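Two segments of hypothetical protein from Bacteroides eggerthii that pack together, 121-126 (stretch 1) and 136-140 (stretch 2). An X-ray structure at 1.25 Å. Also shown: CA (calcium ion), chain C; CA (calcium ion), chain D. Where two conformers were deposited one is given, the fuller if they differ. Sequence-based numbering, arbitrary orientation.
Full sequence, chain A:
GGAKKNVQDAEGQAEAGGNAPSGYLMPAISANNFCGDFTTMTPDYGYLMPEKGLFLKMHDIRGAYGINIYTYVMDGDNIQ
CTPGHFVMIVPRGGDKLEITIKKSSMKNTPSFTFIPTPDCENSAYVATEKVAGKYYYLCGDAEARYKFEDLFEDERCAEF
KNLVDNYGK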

# COMPACT_ATOMS: atom_id res chain seq x y z
N GLU A 121 -9.70 -15.94 8.52
CA GLU A 121 -9.66 -16.14 7.07
C GLU A 121 -10.02 -14.86 6.31
O GLU A 121 -9.89 -14.81 5.09
N ASN A 122 -10.45 -13.82 7.02
CA ASN A 122 -10.86 -12.56 6.39
C ASN A 122 -9.75 -11.50 6.33
O ASN A 122 -9.98 -10.38 5.90
N SER A 123 -8.55 -11.87 6.76
CA SER A 123 -7.39 -11.03 6.67
C SER A 123 -6.19 -11.92 6.34
O SER A 123 -6.13 -13.09 6.73
N ALA A 124 -5.23 -11.34 5.64
CA ALA A 124 -3.98 -12.01 5.29
C ALA A 124 -2.84 -11.69 6.27
O ALA A 124 -2.08 -12.58 6.66
N TYR A 125 -2.77 -10.43 6.70
CA TYR A 125 -1.71 -9.97 7.60
C TYR A 125 -2.24 -8.88 8.52
O TYR A 125 -3.25 -8.24 8.22
N VAL A 126 -1.51 -8.64 9.60
CA VAL A 126 -1.71 -7.49 10.46
C VAL A 126 -0.33 -6.91 10.80
O VAL A 126 0.66 -7.65 10.90
N TYR A 136 -2.85 -1.51 11.11
CA TYR A 136 -3.25 -1.76 9.75
C TYR A 136 -3.29 -3.26 9.49
O TYR A 136 -2.40 -4.00 9.90
N TYR A 137 -4.31 -3.70 8.78
CA TYR A 137 -4.42 -5.05 8.28
C TYR A 137 -4.20 -5.06 6.78
O TYR A 137 -4.38 -4.04 6.10
N LEU A 138 -3.84 -6.23 6.27
CA LEU A 138 -3.85 -6.49 4.82
C LEU A 138 -4.93 -7.54 4.61
O LEU A 138 -4.80 -8.69 5.03
N CYS A 139 -5.99 -7.17 3.90
CA CYS A 139 -7.08 -8.06 3.52
C CYS A 139 -7.05 -8.25 2.03
O CYS A 139 -7.20 -7.28 1.28
N GLY A 140 -6.80 -9.47 1.57
CA GLY A 140 -6.70 -9.69 0.13
C GLY A 140 -7.96 -9.23 -0.58
O GLY A 140 -9.07 -9.51 -0.13

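The pairing of the two stretches is set by the backbone, and the side chains pack around that frame. The end-to-end directions differ by 148°, as expected of antiparallel neighbours, and CA atoms approach to 4.9 Å at Tyr125 and Leu138 and to 4.2 Å at Val126 and Tyr137. The first is the hydrogen-bonded pair: Leu138 N donates to Tyr125 O at 2.9 Å with an N-H...O angle of 170°, and Tyr125 N returns the bond to Leu138 O at 3.2 Å and 159°. Leu138 O also accepts from Ala124 N, at 2.8 Å and 153°. One carbonyl thus serves two consecutive amides, the shorter bond coming from the loop residue just before the strand. Val126 and Tyr137 form the non-hydrogen-bonded pair, where the closer backbones admit two CA-H...O contacts: Tyr137 CA to Tyr125 O at 3.4 Å and Val126 CA to Tyr136 O at 3.6 Å, with angles at H of 124° and 136°.

Side chains alternate across the sheet. On one face lie Tyr125 (chi1 -58°, m; chi2 84°) and Leu138 (chi1 m, chi2 t), which meet through Tyr125 CD1 and Leu138 CD1 at 3.8 Å, the methyl approaching the ring obliquely. The other face carries Val126 (chi1 63°, p) and Tyr137 (chi1 -70°, m; chi2 71°). Here Val126 CG2 sits 3.6 Å from the centroid of the Tyr137 ring and 11° off its normal, a CH-pi contact squarely over the face; its nearest single ring atom is Tyr137 CE2, also at 3.6 Å. The ring is approached obliquely by Ser123 CB, 4.1 Å from Tyr137 CD2, while the phenolic OH of Tyr137 is hydrogen-bonded elsewhere in the structure.

Toward the start of stretch 1 the packing thins. Ala124 directs its CA-to-CB bond toward stretch 2. Ser123 (chi1 64°, p) and Cys139 (chi1 -57°, m) direct theirs sideways, yet Ser123 CB still lies 4.1 Å from Cys139 SG. That sulfur is 3.6 Å from Asn122 O, a separation that does not by itself establish a hydrogen bond. Asn122 (chi1 -70°, m) points away, and its ND2, like Ser123 OG, finds a hydrogen-bonding partner elsewhere in the structure. Tyr136 (chi1 -81°, m) starts sideways and its end leads away.

Two calcium ions account for further oxygens of stretch 1. Ser123 O binds one at 2.3 Å, joined by waters 2 and 5, each 2.4 Å from the metal CA, and by four atoms from elsewhere in the structure. Water 2 also donates to Ala124 O at 3.0 Å, tying the next carbonyl to the same site. Glu121, whose side chain stays 10.1 Å from stretch 2 at its nearest approach, extends with chi1 77° (p) and chi2 174° (t); its OE2 binds the second calcium at 2.4 Å, and water 1, itself a ligand of that ion, donates to Glu121 OE1 at 2.6 Å. Waters 3 and 4 are further ligands.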

# COMPACT_ATOMS: atom_id res chain seq x y z
CB GLU A 121 -10.52 -17.34 6.61
CG GLU A 121 -12.03 -17.15 6.55
CD GLU A 121 -12.79 -18.35 5.92
OE1 GLU A 121 -12.13 -19.35 5.61
OE2 GLU A 121 -14.02 -18.30 5.75
CB ASN A 122 -12.09 -11.96 7.14
CG ASN A 122 -13.35 -12.75 6.96
OD1 ASN A 122 -13.52 -13.46 5.98
ND2 ASN A 122 -14.28 -12.58 7.89
CB SER A 123 -7.14 -10.27 7.96
OG SER A 123 -6.84 -11.17 9.02
CB ALA A 124 -3.58 -11.63 3.87
CB TYR A 125 -0.49 -9.41 6.85
CG TYR A 125 0.17 -10.35 5.90
CD1 TYR A 125 -0.30 -10.51 4.61
CD2 TYR A 125 1.27 -11.10 6.28
CE1 TYR A 125 0.32 -11.40 3.72
CE2 TYR A 125 1.87 -11.98 5.42
CZ TYR A 125 1.39 -12.14 4.15
OH TYR A 125 1.99 -13.03 3.28
CB VAL A 126 -2.50 -7.88 11.74
CG1 VAL A 126 -1.73 -8.89 12.60
CG2 VAL A 126 -2.91 -6.63 12.55
CB TYR A 136 -2.28 -1.11 8.76
CG TYR A 136 -2.53 0.35 8.55
CD1 TYR A 136 -3.59 0.79 7.77
CD2 TYR A 136 -1.71 1.31 9.12
CE1 TYR A 136 -3.85 2.15 7.58
CE2 TYR A 136 -1.94 2.66 8.91
CZ TYR A 136 -3.02 3.08 8.15
OH TYR A 136 -3.25 4.44 8.00
CB TYR A 137 -5.80 -5.61 8.59
CG TYR A 137 -6.04 -5.90 10.06
CD1 TYR A 137 -6.18 -4.87 10.99
CD2 TYR A 137 -6.12 -7.19 10.53
CE1 TYR A 137 -6.44 -5.14 12.32
CE2 TYR A 137 -6.37 -7.46 11.86
CZ TYR A 137 -6.54 -6.42 12.75
OH TYR A 137 -6.77 -6.74 14.08
CB LEU A 138 -2.50 -7.02 4.32
CG LEU A 138 -1.29 -6.12 4.48
CD1 LEU A 138 -0.05 -6.78 3.92
CD2 LEU A 138 -1.50 -4.80 3.83
CB CYS A 139 -8.43 -7.46 3.96
SG CYS A 139 -8.54 -7.10 5.73
CA CA C . -15.37 -19.66 4.35
CA CA D . -5.49 -15.02 7.89
O HOH W 1 -13.47 -21.20 4.34
O HOH W 2 -3.19 -15.21 7.43
O HOH W 3 -16.59 -17.65 4.66
O HOH W 4 -16.20 -20.66 6.21
O HOH W 5 -5.72 -17.40 7.92